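PDB 6CSJ: glycerol dehydrogenase from Bacillus coagulans, which probably oxidises glycerol and related polyols to ketones with NAD+ and, in this doubly substituted form, has acquired D-lactate dehydrogenase activity. Local coordinates for residues A[260-265]-A[326-331]; A[283-288]-A[349-354]. The protein carries 2 engineered substitutions. All coordinates share one frame; numbering follows the deposited sequence.

Contact 1 (A[260-265]-A[326-331])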
loop_
_atom_site.group_PDB
_atom_site.type_symbol
_atom_site.label_atom_id
_atom_site.label_comp_id
_atom_site.label_asym_id
_atom_site.label_seq_id
_atom_site.Cartn_x
_atom_site.Cartn_y
_atom_site.Cartn_z
ATOM N N LEU A 260 9.392 11.949 6.992
ATOM C CA LEU A 260 10.580 11.874 6.141
ATOM C C LEU A 260 10.484 12.694 4.845
ATOM O O LEU A 260 11.513 12.943 4.209
ATOM C CB LEU A 260 10.941 10.410 5.835
ATOM C CG LEU A 260 11.598 9.670 7.044
ATOM C CD1 LEU A 260 11.567 8.182 6.865
ATOM C CD2 LEU A 260 13.041 10.080 7.239
ATOM N N THR A 261 9.265 13.134 4.471
ATOM C CA THR A 261 9.070 14.012 3.297
ATOM C C THR A 261 9.908 15.307 3.390
ATOM O O THR A 261 10.308 15.861 2.379
ATOM C CB THR A 261 7.588 14.377 3.083
ATOM O OG1 THR A 261 7.448 14.920 1.777
ATOM C CG2 THR A 261 7.138 15.409 4.091
ATOM N N VAL A 262 10.153 15.767 4.617
ATOM C CA VAL A 262 11.053 16.891 4.916
ATOM C C VAL A 262 12.450 16.699 4.313
ATOM O O VAL A 262 13.063 17.663 3.873
ATOM C CB VAL A 262 11.190 17.090 6.452
ATOM C CG1 VAL A 262 12.322 18.056 6.807
ATOM C CG2 VAL A 262 9.871 17.559 7.066
ATOM N N LEU A 263 12.964 15.473 4.341
ATOM C CA LEU A 263 14.252 15.153 3.719
ATOM C C LEU A 263 14.085 14.907 2.207
ATOM O O LEU A 263 13.600 13.854 1.783
ATOM C CB LEU A 263 14.884 13.942 4.407
ATOM C CG LEU A 263 15.151 14.089 5.903
ATOM C CD1 LEU A 263 15.672 12.798 6.495
ATOM C CD2 LEU A 263 16.162 15.213 6.172
ATOM N N GLU A 264 14.489 15.901 1.422
ATOM C CA GLU A 264 14.341 15.899 -0.044
ATOM C C GLU A 264 15.029 14.710 -0.729
ATOM O O GLU A 264 14.490 14.140 -1.678
ATOM C CB GLU A 264 14.866 17.229 -0.634
ATOM C CG GLU A 264 16.270 17.635 -0.195
ATOM C CD GLU A 264 16.449 19.141 -0.019
ATOM O OE1 GLU A 264 15.585 19.839 0.568
ATOM O OE2 GLU A 264 17.487 19.614 -0.475
ATOM N N GLU A 265 16.207 14.333 -0.228
ATOM C CA GLU A 265 16.929 13.133 -0.712
ATOM C C GLU A 265 16.115 11.820 -0.659
ATOM O O GLU A 265 16.436 10.886 -1.390
ATOM C CB GLU A 265 18.242 12.901 0.060
ATOM C CG GLU A 265 19.128 14.088 0.349
ATOM C CD GLU A 265 19.040 14.577 1.795
ATOM O OE1 GLU A 265 18.000 15.161 2.206
ATOM O OE2 GLU A 265 20.030 14.403 2.512
ATOM N N ALA A 326 10.932 14.753 12.909
ATOM C CA ALA A 326 10.281 14.359 14.152
ATOM C C ALA A 326 9.044 15.195 14.467
ATOM O O ALA A 326 8.020 14.653 14.903
ATOM C CB ALA A 326 11.273 14.436 15.307
ATOM N N GLU A 327 9.150 16.507 14.259
ATOM C CA GLU A 327 8.019 17.429 14.479
ATOM C C GLU A 327 6.857 17.109 13.552
ATOM O O GLU A 327 5.713 16.997 14.016
ATOM C CB GLU A 327 8.443 18.902 14.355
ATOM C CG GLU A 327 8.750 19.573 15.701
ATOM C CD GLU A 327 10.054 20.368 15.713
ATOM O OE1 GLU A 327 10.314 21.124 14.744
ATOM O OE2 GLU A 327 10.814 20.231 16.701
ATOM N N LEU A 328 7.146 16.910 12.263
ATOM C CA LEU A 328 6.101 16.550 11.303
ATOM C C LEU A 328 5.476 15.185 11.624
ATOM O O LEU A 328 4.261 15.015 11.462
ATOM C CB LEU A 328 6.626 16.601 9.856
ATOM C CG LEU A 328 5.612 16.423 8.705
ATOM C CD1 LEU A 328 4.403 17.339 8.789
ATOM C CD2 LEU A 328 6.344 16.643 7.379
ATOM N N SER A 329 6.289 14.236 12.094
ATOM C CA SER A 329 5.783 12.915 12.514
ATOM C C SER A 329 4.794 13.016 13.674
ATOM O O SER A 329 3.897 12.189 13.783
ATOM C CB SER A 329 6.930 11.981 12.920
ATOM O OG SER A 329 7.899 11.838 11.900
ATOM N N CYS A 330 4.981 14.023 14.534
ATOM C CA CYS A 330 4.129 14.267 15.709
ATOM C C CYS A 330 3.036 15.339 15.530
ATOM O O CYS A 330 2.429 15.752 16.521
ATOM C CB CYS A 330 5.012 14.640 16.905
ATOM S SG CYS A 330 6.188 13.348 17.367
ATOM N N ALA A 331 2.761 15.766 14.292
ATOM C CA ALA A 331 1.683 16.736 14.015
ATOM C C ALA A 331 0.348 16.281 14.573
ATOM O O ALA A 331 0.099 15.091 14.657
ATOM C CB ALA A 331 1.550 16.989 12.511
#
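Two methyl groups, one from Thr261 and one from Val262, close on the same branch of Leu328, and these two touches are the close side-chain contacts between 260-265 and 326-331. Walking along the first segment, Leu260 turns its side chain from the second segment and packs on Leu312; its carbonyl contributes instead to the local turn, accepting Leu263 N at 2.9 Å from Leu260 O. At Thr261, CG2 occupies the crowded position between the backbone N and the carbonyl carbon (OG1 being anti to N, chi1 -165°), and from there it touches Leu328 CD2 at 3.6 Å. The two side chains meet at a slant. The hydroxyl is engaged by a neighbouring part of its own chain, while Thr261 O is bonded by His267. Val262 then points toward the helix: its CG2 meets Leu328 CD2 at 3.7 Å, Val262 and Leu328 running past each other in opposite directions. Further contacts with Lys324 and Val325 set Val262 against the preceding turn of helix 319-329. Leu263 leaves Leu328 behind and packs on Lys321 and Val325, continuing the packing toward the start of that helix. On the receiving side, Leu328 sends CG anti to its backbone N (chi1 -172°), and the second torsion, at 52°, then sets CD2 against both methyls just before the helix ends. There Cys330 N makes weak bonds with Ala326 O and Glu327 O, and Cys330 is the first residue to leave helical geometry. Small and near the surface, the arrangement is plain loop-on-helix packing in the all-helical part of an iron-containing alcohol dehydrogenase fold, joining the connection after helix 252-259 to the last turn of helix 319-329.

Contact 2 (A[283-288]-A[349-354]); sequences LILEDA and YAAIVT
Ala350 O is gripped twice by Thr354, the residue whose methyl also meets Ile284 across the contact. Thr354 OG1 donates to Ala350 O at 2.7 Å, and Thr354 N, in the ordinary helical bond, reaches Ala350 O at 3.0 Å. The two donors approach from opposite faces of the carbonyl plane; the hydroxyl stands tilted 26° from it, with a C=O...donor angle of 150°. With chi1 at -57°, Thr354 places OG1 beside its own N to fold back along helix 345-365, while CG2, anti to that N, leads to the other helix. There Thr354 CG2 lies 3.8 Å from Ile284 CG2, the two side chains meeting at an angle. Were an alanine here, hydroxyl and methyl would both be gone, which would probably open a gap beside Ile284 CG2 and leave Ala350 O without its side-chain donor. One turn back, Ala351 lets the backbones approach to 5.0 Å between Leu285 CA and Ala351 CA. Ala351 CB sits against Leu285 CB at 3.8 Å, and Ile284 lies alongside the backbone of the same alanine, its CG2 4.0 Å from Ala351 CA. Ile284 continues onto Ala355 and Val358, and Leu285 onto Leu347, widening the seam along helix 345-365. Just after Leu285, helix 271-285 closes in a Schellman motif: Ala288 N bonds Leu283 O at 2.8 Å, and Asp287, at positive phi, gives its N to Ile284 O. Glu286, beside this turn, forms a salt bridge with Arg180. The chemistry implies a division of labour: dispersion between aliphatic groups joins the two helices, while the polar groups described satisfy themselves within their own segment or with other neighbours, so the fit probably depends on shape and on the smallness of Ala351.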
loop_
_atom_site.group_PDB
_atom_site.type_symbol
_atom_site.label_atom_id
_atom_site.label_comp_id
_atom_site.label_asym_id
_atom_site.label_seq_id
_atom_site.Cartn_x
_atom_site.Cartn_y
_atom_site.Cartn_z
ATOM N N LEU A 283 10.284 0.271 16.384
ATOM C CA LEU A 283 10.794 -0.755 17.298
ATOM C C LEU A 283 11.745 -0.186 18.370
ATOM O O LEU A 283 11.729 -0.635 19.515
ATOM C CB LEU A 283 11.459 -1.901 16.521
ATOM C CG LEU A 283 10.557 -2.710 15.586
ATOM C CD1 LEU A 283 11.381 -3.740 14.835
ATOM C CD2 LEU A 283 9.427 -3.388 16.328
ATOM N N ILE A 284 12.551 0.800 17.993
ATOM C CA ILE A 284 13.377 1.538 18.952
ATOM C C ILE A 284 12.476 2.341 19.910
ATOM O O ILE A 284 12.655 2.284 21.124
ATOM C CB ILE A 284 14.367 2.506 18.254
ATOM C CG1 ILE A 284 15.284 1.768 17.260
ATOM C CG2 ILE A 284 15.203 3.254 19.287
ATOM C CD1 ILE A 284 16.059 0.618 17.833
ATOM N N LEU A 285 11.503 3.058 19.350
ATOM C CA LEU A 285 10.579 3.890 20.124
ATOM C C LEU A 285 9.847 3.093 21.216
ATOM O O LEU A 285 9.812 3.508 22.372
ATOM C CB LEU A 285 9.577 4.579 19.185
ATOM C CG LEU A 285 8.504 5.496 19.791
ATOM C CD1 LEU A 285 9.113 6.675 20.527
ATOM C CD2 LEU A 285 7.564 5.961 18.689
ATOM N N GLU A 286 9.280 1.948 20.843
ATOM C CA GLU A 286 8.600 1.049 21.814
ATOM C C GLU A 286 9.591 0.147 22.568
ATOM O O GLU A 286 9.197 -0.581 23.468
ATOM C CB GLU A 286 7.475 0.213 21.155
ATOM C CG GLU A 286 7.882 -0.756 20.046
ATOM C CD GLU A 286 6.691 -1.602 19.539
ATOM O OE1 GLU A 286 6.369 -2.598 20.212
ATOM O OE2 GLU A 286 6.086 -1.323 18.470
ATOM N N ASP A 287 10.864 0.211 22.178
ATOM C CA ASP A 287 11.949 -0.573 22.753
ATOM C C ASP A 287 11.637 -2.062 22.687
ATOM O O ASP A 287 11.690 -2.772 23.693
ATOM C CB ASP A 287 12.281 -0.101 24.172
ATOM C CG ASP A 287 13.542 -0.776 24.735
ATOM O OD1 ASP A 287 14.555 -0.884 24.006
ATOM O OD2 ASP A 287 13.515 -1.223 25.899
ATOM N N ALA A 288 11.314 -2.529 21.482
ATOM C CA ALA A 288 11.080 -3.947 21.233
ATOM C C ALA A 288 12.341 -4.738 21.595
ATOM O O ALA A 288 13.445 -4.168 21.586
ATOM C CB ALA A 288 10.718 -4.176 19.768
ATOM N N TYR A 349 12.662 11.897 17.569
ATOM C CA TYR A 349 14.026 12.217 17.135
ATOM C C TYR A 349 15.020 11.146 17.607
ATOM O O TYR A 349 15.842 10.645 16.812
ATOM C CB TYR A 349 14.453 13.589 17.659
ATOM C CG TYR A 349 15.842 14.007 17.217
ATOM C CD1 TYR A 349 16.059 14.577 15.971
ATOM C CD2 TYR A 349 16.937 13.835 18.058
ATOM C CE1 TYR A 349 17.328 14.952 15.568
ATOM C CE2 TYR A 349 18.210 14.210 17.664
ATOM C CZ TYR A 349 18.404 14.771 16.421
ATOM O OH TYR A 349 19.671 15.122 16.036
ATOM N N ALA A 350 14.931 10.794 18.892
ATOM C CA ALA A 350 15.795 9.768 19.484
ATOM C C ALA A 350 15.615 8.403 18.811
ATOM O O ALA A 350 16.603 7.712 18.528
ATOM C CB ALA A 350 15.550 9.655 20.982
ATOM N N ALA A 351 14.360 8.029 18.551
ATOM C CA ALA A 351 14.052 6.765 17.857
ATOM C C ALA A 351 14.624 6.704 16.422
ATOM O O ALA A 351 15.187 5.687 16.016
ATOM C CB ALA A 351 12.550 6.516 17.842
ATOM N N ILE A 352 14.500 7.800 15.685
ATOM C CA ILE A 352 14.961 7.865 14.298
ATOM C C ILE A 352 16.487 7.766 14.212
ATOM O O ILE A 352 17.020 6.938 13.460
ATOM C CB ILE A 352 14.417 9.137 13.583
ATOM C CG1 ILE A 352 12.896 8.998 13.404
ATOM C CG2 ILE A 352 15.088 9.361 12.221
ATOM C CD1 ILE A 352 12.170 10.299 13.129
ATOM N N VAL A 353 17.183 8.594 14.979
ATOM C CA VAL A 353 18.648 8.624 14.924
ATOM C C VAL A 353 19.222 7.306 15.458
ATOM O O VAL A 353 20.209 6.788 14.921
ATOM C CB VAL A 353 19.223 9.847 15.675
ATOM C CG1 VAL A 353 20.751 9.788 15.769
ATOM C CG2 VAL A 353 18.789 11.122 14.975
ATOM N N THR A 354 18.587 6.758 16.494
ATOM C CA THR A 354 19.026 5.489 17.068
ATOM C C THR A 354 18.708 4.309 16.133
ATOM O O THR A 354 19.501 3.363 16.041
ATOM C CB THR A 354 18.449 5.287 18.489
ATOM O OG1 THR A 354 18.845 6.398 19.313
ATOM C CG2 THR A 354 18.943 3.982 19.121
#

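How the contacts relate
The two contacts interlock along the chain: 260-265 comes first, then 283-288, then 326-331 and finally 349-354, each contact bringing together segments separated by 60 residues. Their centres lie 15 Å apart, on the same side of the chain's centre and within the helical part of the protein, away from the parallel sheet. Contact 1 uses helix 319-329 and contact 2 the next helix, 345-365; Ala326 CB against Tyr349 N, 3.7 Å apart, brings them into direct touch. Helix 271-285, which follows the loop of contact 1, ends in contact 2. Thus two successive pieces of chain are matched, in order, with two successive later helices, so that both contacts are local packing between neighbouring helical elements, far from the centre of the chain.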